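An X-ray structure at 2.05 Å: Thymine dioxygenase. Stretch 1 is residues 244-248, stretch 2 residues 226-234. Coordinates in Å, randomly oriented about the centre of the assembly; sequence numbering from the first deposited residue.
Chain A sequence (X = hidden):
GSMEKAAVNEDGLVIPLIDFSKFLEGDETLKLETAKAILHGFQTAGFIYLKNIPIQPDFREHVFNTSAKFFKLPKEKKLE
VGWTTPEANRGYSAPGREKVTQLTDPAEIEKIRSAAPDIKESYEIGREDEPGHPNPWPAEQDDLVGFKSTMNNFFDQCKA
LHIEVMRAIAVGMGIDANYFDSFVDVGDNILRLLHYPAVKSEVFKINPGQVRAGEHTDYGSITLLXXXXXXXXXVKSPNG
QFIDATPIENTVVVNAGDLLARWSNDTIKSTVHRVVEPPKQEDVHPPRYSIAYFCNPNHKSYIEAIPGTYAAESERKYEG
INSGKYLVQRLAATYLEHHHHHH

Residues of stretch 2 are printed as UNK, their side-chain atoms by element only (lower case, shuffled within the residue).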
# COMPACT_ATOMS: atom_id res chain seq x y z
N ASP A 244 5.70 0.96 15.82
CA ASP A 244 5.48 2.21 15.10
C ASP A 244 6.43 2.36 13.91
O ASP A 244 7.64 2.26 14.06
CB ASP A 244 5.66 3.41 16.03
CG ASP A 244 4.54 3.53 17.04
OD1 ASP A 244 3.36 3.41 16.64
OD2 ASP A 244 4.82 3.75 18.24
N ALA A 245 5.86 2.59 12.73
CA ALA A 245 6.64 2.92 11.54
C ALA A 245 6.73 4.43 11.47
O ALA A 245 5.92 5.09 10.81
CB ALA A 245 5.98 2.35 10.29
N THR A 246 7.72 4.98 12.17
CA THR A 246 7.92 6.42 12.29
C THR A 246 8.01 7.08 10.91
O THR A 246 8.74 6.60 10.04
CB THR A 246 9.21 6.71 13.07
OG1 THR A 246 9.22 5.92 14.27
CG2 THR A 246 9.32 8.19 13.44
N PRO A 247 7.26 8.18 10.70
CA PRO A 247 7.43 8.93 9.45
C PRO A 247 8.83 9.55 9.34
O PRO A 247 9.34 10.10 10.32
CB PRO A 247 6.37 10.03 9.56
CG PRO A 247 5.37 9.51 10.52
CD PRO A 247 6.14 8.70 11.50
N ILE A 248 9.45 9.42 8.17
CA ILE A 248 10.72 10.08 7.86
C ILE A 248 10.48 10.97 6.64
O ILE A 248 9.97 10.51 5.62
CB ILE A 248 11.85 9.07 7.60
CG1 ILE A 248 12.14 8.27 8.88
CG2 ILE A 248 13.12 9.78 7.13
CD1 ILE A 248 13.16 7.16 8.72
N UNK A 226 3.07 6.49 0.74
CA UNK A 226 3.50 7.85 1.03
C UNK A 226 2.67 8.33 2.22
O UNK A 226 1.44 8.41 2.12
c UNK A 226 5.78 8.27 -3.00
c UNK A 226 3.28 7.33 -2.26
c UNK A 226 5.17 8.72 -1.83
c UNK A 226 3.27 8.75 -0.18
c UNK A 226 5.13 7.34 -3.80
c UNK A 226 3.93 8.25 -1.45
c UNK A 226 3.87 6.88 -3.43
N UNK A 227 3.32 8.63 3.34
CA UNK A 227 2.61 9.12 4.52
C UNK A 227 3.08 10.52 4.90
O UNK A 227 4.23 10.88 4.64
c UNK A 227 2.76 8.15 5.71
c UNK A 227 4.22 7.04 7.47
o UNK A 227 3.23 6.86 8.17
c UNK A 227 4.17 7.97 6.26
n UNK A 227 5.39 6.46 7.72
N UNK A 228 2.17 11.30 5.48
CA UNK A 228 2.53 12.60 6.05
C UNK A 228 3.23 12.37 7.40
O UNK A 228 3.64 11.25 7.70
o UNK A 228 -0.90 13.57 7.09
c UNK A 228 1.30 13.53 6.16
c UNK A 228 0.22 13.01 7.12
o UNK A 228 0.47 12.07 7.91
N UNK A 229 3.37 13.42 8.21
CA UNK A 229 4.16 13.35 9.44
C UNK A 229 3.35 13.04 10.70
O UNK A 229 3.90 13.11 11.81
o UNK A 229 3.98 15.74 9.81
c UNK A 229 4.90 14.68 9.63
N UNK A 230 2.07 12.69 10.56
CA UNK A 230 1.20 12.47 11.72
C UNK A 230 1.55 11.22 12.53
O UNK A 230 1.46 11.24 13.76
c UNK A 230 -0.27 12.35 11.30
n UNK A 230 -1.37 15.96 10.81
c UNK A 230 -1.19 17.23 11.16
c UNK A 230 -0.69 14.83 11.43
n UNK A 230 -0.33 17.57 12.11
c UNK A 230 -0.84 13.57 10.60
n UNK A 230 -1.86 18.18 10.52
N UNK A 231 1.91 10.15 11.84
CA UNK A 231 2.18 8.87 12.49
C UNK A 231 0.92 8.04 12.66
O UNK A 231 -0.18 8.50 12.34
N UNK A 232 1.09 6.82 13.17
CA UNK A 232 -0.03 5.90 13.37
C UNK A 232 0.15 4.55 12.69
O UNK A 232 -0.43 3.56 13.12
N UNK A 233 0.95 4.52 11.62
CA UNK A 233 1.24 3.27 10.92
C UNK A 233 2.09 2.35 11.79
O UNK A 233 3.08 2.79 12.37
c UNK A 233 2.41 2.31 8.80
c UNK A 233 1.96 3.54 9.59
c UNK A 233 1.22 1.49 8.32
c UNK A 233 3.28 2.72 7.63
N UNK A 234 1.70 1.08 11.86
CA UNK A 234 2.41 0.10 12.67
C UNK A 234 2.59 -1.18 11.88
O UNK A 234 1.72 -1.58 11.11
c UNK A 234 1.65 -0.20 13.96
o UNK A 234 0.10 -0.28 16.36
n UNK A 234 1.39 1.30 17.29
c UNK A 234 0.94 0.61 16.25
c UNK A 234 1.51 0.99 14.89
O HOH W 1 3.29 6.28 10.95
O HOH W 2 7.84 7.88 6.11
O HOH W 3 6.95 10.56 5.31
O HOH W 4 3.14 5.10 14.12

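Position 226 carries seven carbons, one leading to a ring of six. The side chain is out of reach of stretch 1, its closest approach being CB to Ile248 O at 9.0 Å, and makes no contact with it. The residue is Phe226, identified by its atoms alone.

Position 227 has three carbons, the last bearing one oxygen and one nitrogen: a three-carbon chain ending in a primary amide. Its CB points toward stretch 1. The nitrogen lies 3.4 Å from Ala245 O and 3.6 Å from Pro247 CA, while the oxygen lies 2.8 Å from water 1. This is Gln227, with chi1 p and chi2 t. The N-H...O angle of 160° supports a hydrogen bond from Gln227 NE2 to Ala245 O, though its length makes it weak. The assignment of the amide ends is consistent with the waters, since Gln227 NE2 also donates to water 2 at 3.3 Å.

Position 228 shows two carbons, the second carrying two oxygens, a short carboxylate. CB points away from stretch 1, and one oxygen accepts from the backbone N of position 230 at 3.2 Å, bracing the turn. Contact with stretch 1 is made by the backbone, with O 3.5 Å from Pro247 CB. It is Asp228.

Position 229 has one carbon and one oxygen. Its CA-to-CB bond points sideways, and CB comes no nearer than 4.9 Å to Pro247 CB; instead CA packs 4.0 Å from Pro247 CB. This is Ser229.

Position 230 extends through three carbons and a nitrogen to a carbon with two more nitrogens, a guanidinium. Its CA-to-CB bond points away, and it does not touch stretch 1. The residue is Arg230.

Position 231 has no side-chain atoms. Its N is 3.8 Å from Pro247 CG, and phi/psi of 87/175° would jam a CB against the preceding carbonyl oxygen, so Gly231 fits on backbone grounds.

Position 232 is likewise bare. At 125/-25° the same backbone clash would arise, whereas an ideal CB would find nothing of stretch 1 within 5.5 Å. Gly232 N donates to water 4 at 2.8 Å.

Position 233 has four carbons forked at the second. One terminal methyl lies 3.8 Å from Ala245 CB. The residue is Leu233 and the methyl CD2, an apolar contact beside the hydrogen bond from Ala245 N to Leu233 O (2.8 Å, 168°).

Position 234 repeats the three-carbon amide. Its nitrogen is 3.0 Å from Asp244 OD1, and the angle of 172° is nearly linear. In Gln234, NE2 is therefore the donor to the carboxylate.

The contact works in two parts. At one end Asp244 and Gln234 form an antiparallel, non-hydrogen-bonded bridge pair; their side chains share a sheet face, which lets amide and carboxylate meet. At the other, Pro247 packs against the turn backbone. Between them, water 1 joins Gln227 OE1, Leu233 N and Ala245 O at 2.8, 3.0 and 2.9 Å. Beyond Pro247, water 3 links Gln227 O (2.8 Å) to Ile248 O (3.0 Å). Waters thus supplement the three direct hydrogen bonds of two stretches that share only one bridge pair.

Stretch 2, residues 226-234: FQDSRGGLQ
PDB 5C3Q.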